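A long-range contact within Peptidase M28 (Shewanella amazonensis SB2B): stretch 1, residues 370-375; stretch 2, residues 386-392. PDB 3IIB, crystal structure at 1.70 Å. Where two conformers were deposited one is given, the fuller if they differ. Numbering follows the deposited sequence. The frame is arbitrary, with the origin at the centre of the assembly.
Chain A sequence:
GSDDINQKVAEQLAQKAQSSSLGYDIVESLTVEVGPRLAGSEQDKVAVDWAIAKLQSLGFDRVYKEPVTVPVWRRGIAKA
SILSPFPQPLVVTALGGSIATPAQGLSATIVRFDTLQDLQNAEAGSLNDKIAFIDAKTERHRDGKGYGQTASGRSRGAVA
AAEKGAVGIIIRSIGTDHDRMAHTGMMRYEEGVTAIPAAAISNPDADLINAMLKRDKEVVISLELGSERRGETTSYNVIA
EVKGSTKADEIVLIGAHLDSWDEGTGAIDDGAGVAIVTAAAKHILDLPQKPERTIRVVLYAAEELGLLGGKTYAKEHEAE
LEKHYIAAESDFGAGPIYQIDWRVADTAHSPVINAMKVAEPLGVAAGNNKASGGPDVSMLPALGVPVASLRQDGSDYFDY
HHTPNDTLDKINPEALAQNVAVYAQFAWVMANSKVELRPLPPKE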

ATOM      1  N   LYS A 370     -21.430   2.542  29.765  1.00  7.70           N
ATOM      2  CA  LYS A 370     -20.623   1.299  29.888  1.00  7.80           C
ATOM      3  C   LYS A 370     -19.263   1.421  29.204  1.00  9.11           C
ATOM      4  O   LYS A 370     -18.649   0.412  28.854  1.00  8.26           O
ATOM      5  CB  LYS A 370     -21.418   0.123  29.299  1.00  9.33           C
ATOM      6  N   ALA A 371     -18.779   2.645  29.011  1.00  7.15           N
ATOM      7  CA  ALA A 371     -17.471   2.855  28.335  1.00  6.49           C
ATOM      8  C   ALA A 371     -16.299   2.217  29.063  1.00  6.81           C
ATOM      9  O   ALA A 371     -16.191   2.293  30.289  1.00  7.28           O
ATOM     10  CB  ALA A 371     -17.194   4.348  28.147  1.00  4.19           C
ATOM     11  N   SER A 372     -15.396   1.640  28.293  1.00  8.36           N
ATOM     12  CA  SER A 372     -14.153   1.110  28.826  0.60  8.30           C
ATOM     13  C   SER A 372     -13.106   2.202  29.024  1.00  8.74           C
ATOM     14  O   SER A 372     -12.236   2.068  29.868  1.00  9.16           O
ATOM     15  CB  SER A 372     -13.589   0.034  27.894  0.60  9.28           C
ATOM     16  OG  SER A 372     -13.188   0.566  26.644  0.60  6.46           O
ATOM     17  N   GLY A 373     -13.196   3.267  28.238  1.00  7.05           N
ATOM     18  CA  GLY A 373     -12.124   4.215  28.087  1.00  5.19           C
ATOM     19  C   GLY A 373     -11.077   3.642  27.144  1.00  7.66           C
ATOM     20  O   GLY A 373     -10.968   2.423  26.936  1.00  6.88           O
ATOM     21  N   GLY A 374     -10.283   4.532  26.584  1.00  5.86           N
ATOM     22  CA  GLY A 374      -9.180   4.127  25.719  1.00  6.07           C
ATOM     23  C   GLY A 374      -8.123   3.338  26.460  1.00  7.81           C
ATOM     24  O   GLY A 374      -8.129   3.235  27.677  1.00  6.58           O
ATOM     25  N   PRO A 375      -7.213   2.754  25.704  1.00  7.01           N
ATOM     26  CA  PRO A 375      -6.317   1.769  26.269  1.00  7.78           C
ATOM     27  C   PRO A 375      -5.574   2.212  27.521  1.00  7.19           C
ATOM     28  O   PRO A 375      -5.606   1.515  28.538  1.00  8.88           O
ATOM     29  CB  PRO A 375      -5.331   1.504  25.127  1.00  9.91           C
ATOM     30  CG  PRO A 375      -5.995   1.915  23.929  1.00 13.02           C
ATOM     31  CD  PRO A 375      -7.061   2.880  24.250  1.00  9.76           C
TER
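Stretch 2, residues 386-392: PVASLRQ

Stretch 2 runs as an extended strand from Val387 to Gln392 and crosses stretch 1, an irregular loop, almost at right angles: the end-to-end directions of the touching parts differ by 82°. The closest pair of CA atoms is that of Gly373 and Ser389, 4.8 Å apart. Because side chains alternate along a strand, Val387 and Ser389 both point their CA-to-CB bonds toward the loop, while Ala388 between them points away.

Ala371 is covered most. Its small methyl, directed toward the strand, fits against it, with CB 3.6 Å from Ser389 OG. Val387, its chi1 in the m well, supplies a branched apolar surface for the loop backbone; its CG2 lies 4.0 Å from Ala371 O and 3.8 Å from Gly373 N. Ser389, also m, brings a short polar group to the crossing, where its OG accepts a weak hydrogen bond from Gly373 N at 3.0 Å (N-H...O angle 131°). Glycine suits position 373 doubly: its phi of 78° is favourable for this residue, and an ideal CB would sit only 3.2 Å from Val387 CG2.

Water extends the contact. One molecule accepts from Gly374 N (2.8 Å) and donates to Ala388 O (2.7 Å); another accepts from both Ser372 N (3.0 Å) and Arg391 NH2 (2.9 Å).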

ATOM      1  N   PRO A 386     -13.814   7.854  36.879  1.00  4.28           N
ATOM      2  CA  PRO A 386     -14.691   7.915  35.713  1.00  4.46           C
ATOM      3  C   PRO A 386     -13.919   8.120  34.418  1.00  3.36           C
ATOM      4  O   PRO A 386     -12.826   8.698  34.404  1.00  3.20           O
ATOM      5  CB  PRO A 386     -15.593   9.149  36.012  1.00  3.46           C
ATOM      6  CG  PRO A 386     -15.553   9.322  37.462  1.00  2.00           C
ATOM      7  CD  PRO A 386     -14.142   8.917  37.846  1.00  4.37           C
ATOM      8  N   VAL A 387     -14.486   7.640  33.315  1.00  4.04           N
ATOM      9  CA  VAL A 387     -13.903   7.827  32.026  1.00  2.67           C
ATOM     10  C   VAL A 387     -14.993   8.081  30.992  1.00  4.38           C
ATOM     11  O   VAL A 387     -16.169   7.904  31.266  1.00  4.37           O
ATOM     12  CB  VAL A 387     -13.030   6.605  31.569  1.00  2.50           C
ATOM     13  CG1 VAL A 387     -11.803   6.415  32.520  1.00  3.90           C
ATOM     14  CG2 VAL A 387     -13.870   5.328  31.402  1.00  4.26           C
ATOM     15  N   ALA A 388     -14.554   8.543  29.817  1.00  4.38           N
ATOM     16  CA  ALA A 388     -15.378   8.599  28.619  1.00  4.28           C
ATOM     17  C   ALA A 388     -14.628   7.951  27.460  1.00  5.62           C
ATOM     18  O   ALA A 388     -13.379   7.925  27.438  1.00  5.38           O
ATOM     19  CB  ALA A 388     -15.751  10.064  28.278  1.00  3.77           C
ATOM     20  N   SER A 389     -15.392   7.401  26.519  1.00  5.31           N
ATOM     21  CA  SER A 389     -14.866   6.911  25.244  1.00  6.00           C
ATOM     22  C   SER A 389     -15.510   7.774  24.173  1.00  4.06           C
ATOM     23  O   SER A 389     -16.733   7.712  23.930  1.00  3.76           O
ATOM     24  CB  SER A 389     -15.223   5.452  25.020  1.00  8.24           C
ATOM     25  OG  SER A 389     -14.457   4.586  25.847  1.00  8.29           O
ATOM     26  N   LEU A 390     -14.675   8.575  23.533  1.00  5.01           N
ATOM     27  CA  LEU A 390     -15.100   9.467  22.485  1.00  5.90           C
ATOM     28  C   LEU A 390     -14.862   8.673  21.194  1.00  7.04           C
ATOM     29  O   LEU A 390     -13.724   8.515  20.711  1.00  5.76           O
ATOM     30  CB  LEU A 390     -14.300  10.775  22.555  1.00  3.91           C
ATOM     31  CG  LEU A 390     -14.645  11.649  23.780  1.00  6.72           C
ATOM     32  CD1 LEU A 390     -13.719  11.281  24.957  1.00  8.57           C
ATOM     33  CD2 LEU A 390     -14.504  13.122  23.491  1.00  6.97           C
ATOM     34  N   ARG A 391     -15.955   8.147  20.663  1.00  5.81           N
ATOM     35  CA  ARG A 391     -15.877   7.079  19.661  1.00  6.68           C
ATOM     36  C   ARG A 391     -15.525   7.673  18.305  1.00  6.03           C
ATOM     37  O   ARG A 391     -16.292   8.452  17.772  1.00  5.16           O
ATOM     38  CB  ARG A 391     -17.219   6.389  19.561  1.00  5.72           C
ATOM     39  CG  ARG A 391     -17.702   5.724  20.862  1.00  7.39           C
ATOM     40  CD  ARG A 391     -16.809   4.575  21.288  1.00 10.38           C
ATOM     41  NE  ARG A 391     -17.344   3.872  22.461  1.00 10.17           N
ATOM     42  CZ  ARG A 391     -16.715   2.902  23.123  1.00 11.96           C
ATOM     43  NH1 ARG A 391     -15.488   2.504  22.756  1.00 15.27           N
ATOM     44  NH2 ARG A 391     -17.309   2.329  24.172  1.00 10.40           N
ATOM     45  N   GLN A 392     -14.390   7.248  17.735  1.00  4.21           N
ATOM     46  CA  GLN A 392     -13.964   7.669  16.407  1.00  7.00           C
ATOM     47  C   GLN A 392     -14.398   6.678  15.355  1.00  6.23           C
ATOM     48  O   GLN A 392     -14.423   5.486  15.629  1.00  8.27           O
ATOM     49  CB  GLN A 392     -12.449   7.747  16.342  1.00  6.19           C
ATOM     50  CG  GLN A 392     -11.839   8.836  17.217  1.00  5.62           C
ATOM     51  CD  GLN A 392     -10.366   8.891  17.078  1.00  7.38           C
ATOM     52  OE1 GLN A 392      -9.606   8.167  17.780  1.00  7.48           O
ATOM     53  NE2 GLN A 392      -9.915   9.715  16.150  1.00  6.47           N
TER
HETATM   54  O   HOH W   1     -16.107   0.237  25.698  0.70  8.37           O
HETATM   55  O   HOH W   2     -13.992   0.478  23.819  1.00 18.89           O
HETATM   56  O   HOH W   3     -11.106   7.226  26.221  1.00  4.95           O